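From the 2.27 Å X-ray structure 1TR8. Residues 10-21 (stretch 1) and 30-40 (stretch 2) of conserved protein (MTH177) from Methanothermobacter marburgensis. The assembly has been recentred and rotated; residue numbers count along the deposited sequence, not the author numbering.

Stretch 1 (10-21) DMKDLRGVEEVV
Stretch 2 30-40: IIKNPKVNVME

The two stretches pair antiparallel in two short ladders, 19-21 against 30-32 and 12-14 against 35-40, burying 957 Å²; strand torsions are extended, phi about -83 to -168 and psi about 114 to 154. Ile 30 (chi1 m) lies opposite Val 21 (t), a non-hydrogen-bonded pair 4.6 Å apart CA to CA, with Ile 30 CG1 4.2 Å from Val 21 CG2; beta-branched side chains suit this buried pair. Ile 31 forms the hydrogen-bonded pair with Val 20: Ile 31 N to Val 20 O is 2.9 Å, Val 20 N to Ile 31 O 3.0 Å. Lys 32 faces Glu 19. Asn 33 turns the chain at phi/psi 43/56, a left-handed conformation asparagine tolerates well, and its N donates to Glu 18 O (3.0 Å). Pro 34, at -74/162, offers a compact apolar ring: its CG lies 3.7 Å from Val 20 CG2 and 3.8 Å from Val 17 CG1. Lys 35 (t) reaches back so that NZ makes a salt bridge with Asp 13 OD1 (3.1 Å). Buried Val 36 (t) packs CG1 3.8 Å from Leu 14 CD2, while a water bridges Val 36 N and Leu 14 O, 2.7 Å from each. Asn 37 (m) sits opposite Asp 13. Val 38 (p) exchanges two 2.9 Å bonds with Lys 12, N to O each way. Met 39, a selenomethionine, places CG 3.8 Å from SE of Met 11.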

# COMPACT_ATOMS: atom_id res chain seq x y z
N ASP A 10 0.60 25.65 -13.54
CA ASP A 10 -0.74 25.93 -12.92
C ASP A 10 -0.86 25.17 -11.58
O ASP A 10 -1.82 24.42 -11.35
CB ASP A 10 -1.90 25.56 -13.87
CG ASP A 10 -1.47 25.45 -15.35
OD1 ASP A 10 -0.80 26.37 -15.86
OD2 ASP A 10 -1.78 24.46 -16.07
N MSE A 11 0.10 25.42 -10.68
CA MSE A 11 0.31 24.59 -9.50
C MSE A 11 -0.31 25.17 -8.23
O MSE A 11 -0.31 26.37 -7.99
CB MSE A 11 1.81 24.34 -9.26
CG MSE A 11 2.61 23.83 -10.47
SE MSE A 11 3.15 21.94 -10.36
CE MSE A 11 4.75 22.15 -9.43
N LYS A 12 -0.83 24.25 -7.41
CA LYS A 12 -1.41 24.53 -6.12
C LYS A 12 -0.53 23.86 -5.06
O LYS A 12 0.13 22.87 -5.34
CB LYS A 12 -2.82 23.94 -6.12
CG LYS A 12 -3.64 24.22 -4.89
CD LYS A 12 -4.52 25.47 -5.03
CE LYS A 12 -5.52 25.59 -3.87
NZ LYS A 12 -6.31 24.34 -3.67
N ASP A 13 -0.47 24.42 -3.85
CA ASP A 13 0.25 23.78 -2.75
C ASP A 13 -0.64 22.74 -2.08
O ASP A 13 -1.86 22.90 -2.04
CB ASP A 13 0.68 24.80 -1.70
CG ASP A 13 1.79 25.71 -2.19
OD1 ASP A 13 2.79 25.21 -2.76
OD2 ASP A 13 1.77 26.95 -2.01
N LEU A 14 -0.02 21.66 -1.62
CA LEU A 14 -0.73 20.58 -0.92
C LEU A 14 -0.15 20.53 0.48
O LEU A 14 1.04 20.29 0.65
CB LEU A 14 -0.55 19.24 -1.63
CG LEU A 14 -1.41 18.08 -1.15
CD1 LEU A 14 -2.86 18.37 -1.48
CD2 LEU A 14 -1.01 16.73 -1.77
N ARG A 15 -0.99 20.86 1.45
CA ARG A 15 -0.55 21.13 2.82
C ARG A 15 -0.80 19.93 3.75
O ARG A 15 -1.72 19.15 3.54
CB ARG A 15 -1.28 22.39 3.32
CG ARG A 15 -0.68 22.99 4.55
CD ARG A 15 -1.29 24.33 4.92
NE ARG A 15 -1.09 24.67 6.33
CZ ARG A 15 -1.97 24.45 7.29
NH1 ARG A 15 -3.12 23.84 7.02
NH2 ARG A 15 -1.71 24.85 8.54
N GLY A 16 0.08 19.76 4.73
CA GLY A 16 -0.06 18.71 5.76
C GLY A 16 0.32 17.32 5.31
O GLY A 16 -0.27 16.34 5.77
N VAL A 17 1.28 17.20 4.41
CA VAL A 17 1.69 15.90 3.95
C VAL A 17 2.73 15.37 4.92
O VAL A 17 3.74 16.03 5.18
CB VAL A 17 2.22 15.90 2.51
CG1 VAL A 17 2.73 14.49 2.14
CG2 VAL A 17 1.13 16.33 1.53
N GLU A 18 2.44 14.22 5.51
CA GLU A 18 3.32 13.61 6.50
C GLU A 18 4.37 12.72 5.87
O GLU A 18 5.48 12.64 6.38
CB GLU A 18 2.52 12.83 7.55
CG GLU A 18 1.64 13.75 8.37
CD GLU A 18 0.87 13.03 9.46
OE1 GLU A 18 0.86 11.78 9.48
OE2 GLU A 18 0.29 13.74 10.31
N GLU A 19 4.06 12.13 4.73
CA GLU A 19 4.96 11.19 4.10
C GLU A 19 4.49 10.91 2.69
O GLU A 19 3.27 10.91 2.41
CB GLU A 19 4.94 9.92 4.94
CG GLU A 19 5.87 8.78 4.59
CD GLU A 19 5.74 7.63 5.60
OE1 GLU A 19 5.54 7.92 6.80
OE2 GLU A 19 5.85 6.46 5.23
N VAL A 20 5.45 10.67 1.81
CA VAL A 20 5.18 10.14 0.48
C VAL A 20 6.01 8.88 0.38
O VAL A 20 7.16 8.85 0.82
CB VAL A 20 5.63 11.12 -0.60
CG1 VAL A 20 5.62 10.46 -1.99
CG2 VAL A 20 4.74 12.35 -0.55
N VAL A 21 5.36 7.82 -0.10
CA VAL A 21 6.02 6.56 -0.35
C VAL A 21 5.88 6.22 -1.82
O VAL A 21 4.75 6.15 -2.33
CB VAL A 21 5.40 5.41 0.46
CG1 VAL A 21 6.13 4.11 0.14
CG2 VAL A 21 5.42 5.71 1.97
N ILE A 30 10.94 6.51 0.61
CA ILE A 30 10.11 7.21 1.57
C ILE A 30 10.67 8.62 1.77
O ILE A 30 11.87 8.79 2.05
CB ILE A 30 10.12 6.44 2.93
CG1 ILE A 30 9.53 5.04 2.77
CG2 ILE A 30 9.34 7.19 4.01
CD1 ILE A 30 10.59 3.99 2.78
N ILE A 31 9.80 9.62 1.59
CA ILE A 31 10.14 11.01 1.88
C ILE A 31 9.30 11.54 3.03
O ILE A 31 8.08 11.68 2.91
CB ILE A 31 9.91 11.88 0.64
CG1 ILE A 31 10.58 11.22 -0.57
CG2 ILE A 31 10.50 13.26 0.88
CD1 ILE A 31 10.42 11.99 -1.85
N LYS A 32 9.96 11.93 4.11
CA LYS A 32 9.27 12.44 5.29
C LYS A 32 9.04 13.95 5.24
O LYS A 32 9.89 14.71 4.80
CB LYS A 32 10.02 12.06 6.57
CG LYS A 32 9.78 10.61 6.97
CD LYS A 32 11.06 9.88 7.37
CE LYS A 32 11.03 8.42 6.89
NZ LYS A 32 12.23 7.60 7.30
N ASN A 33 7.84 14.37 5.62
CA ASN A 33 7.48 15.78 5.64
C ASN A 33 7.99 16.50 4.40
O ASN A 33 8.71 17.50 4.48
CB ASN A 33 8.01 16.42 6.93
CG ASN A 33 7.31 15.88 8.17
OD1 ASN A 33 7.95 15.36 9.09
ND2 ASN A 33 5.98 15.99 8.19
N PRO A 34 7.60 16.00 3.24
CA PRO A 34 7.95 16.64 1.99
C PRO A 34 7.16 17.90 1.74
O PRO A 34 6.11 18.13 2.36
CB PRO A 34 7.55 15.57 0.97
CG PRO A 34 6.47 14.84 1.61
CD PRO A 34 6.80 14.78 3.04
N LYS A 35 7.67 18.71 0.82
CA LYS A 35 6.89 19.77 0.21
C LYS A 35 6.24 19.22 -1.07
O LYS A 35 6.90 18.55 -1.87
CB LYS A 35 7.79 20.97 -0.09
CG LYS A 35 7.07 22.03 -0.90
CD LYS A 35 7.43 23.45 -0.48
CE LYS A 35 6.35 24.39 -1.00
NZ LYS A 35 5.17 23.59 -1.50
N VAL A 36 4.95 19.47 -1.24
CA VAL A 36 4.21 18.89 -2.35
C VAL A 36 3.35 19.92 -3.07
O VAL A 36 2.60 20.67 -2.45
CB VAL A 36 3.31 17.73 -1.89
CG1 VAL A 36 2.57 17.13 -3.08
CG2 VAL A 36 4.09 16.65 -1.15
N ASN A 37 3.50 19.95 -4.39
CA ASN A 37 2.68 20.74 -5.30
C ASN A 37 1.87 19.83 -6.20
O ASN A 37 2.29 18.72 -6.53
CB ASN A 37 3.58 21.62 -6.17
CG ASN A 37 4.15 22.79 -5.40
OD1 ASN A 37 3.73 23.06 -4.27
ND2 ASN A 37 5.12 23.48 -5.99
N VAL A 38 0.71 20.31 -6.64
CA VAL A 38 -0.16 19.54 -7.51
C VAL A 38 -0.73 20.39 -8.66
O VAL A 38 -0.94 21.58 -8.53
CB VAL A 38 -1.29 18.86 -6.70
CG1 VAL A 38 -2.19 19.87 -6.08
CG2 VAL A 38 -2.11 17.90 -7.59
N MSE A 39 -0.95 19.74 -9.79
CA MSE A 39 -1.65 20.33 -10.92
C MSE A 39 -2.39 19.25 -11.68
O MSE A 39 -2.01 18.08 -11.63
CB MSE A 39 -0.70 21.06 -11.87
CG MSE A 39 0.44 20.23 -12.41
SE MSE A 39 0.85 20.86 -14.20
CE MSE A 39 -0.24 19.58 -15.08
N GLU A 40 -3.46 19.63 -12.37
CA GLU A 40 -4.20 18.69 -13.20
C GLU A 40 -4.12 19.17 -14.64
O GLU A 40 -4.23 20.35 -14.93
CB GLU A 40 -5.66 18.58 -12.73
CG GLU A 40 -6.44 17.38 -13.27
CD GLU A 40 -7.42 16.83 -12.24
OE1 GLU A 40 -7.39 17.32 -11.10
OE2 GLU A 40 -8.20 15.90 -12.53
O HOH W 1 3.59 21.03 0.52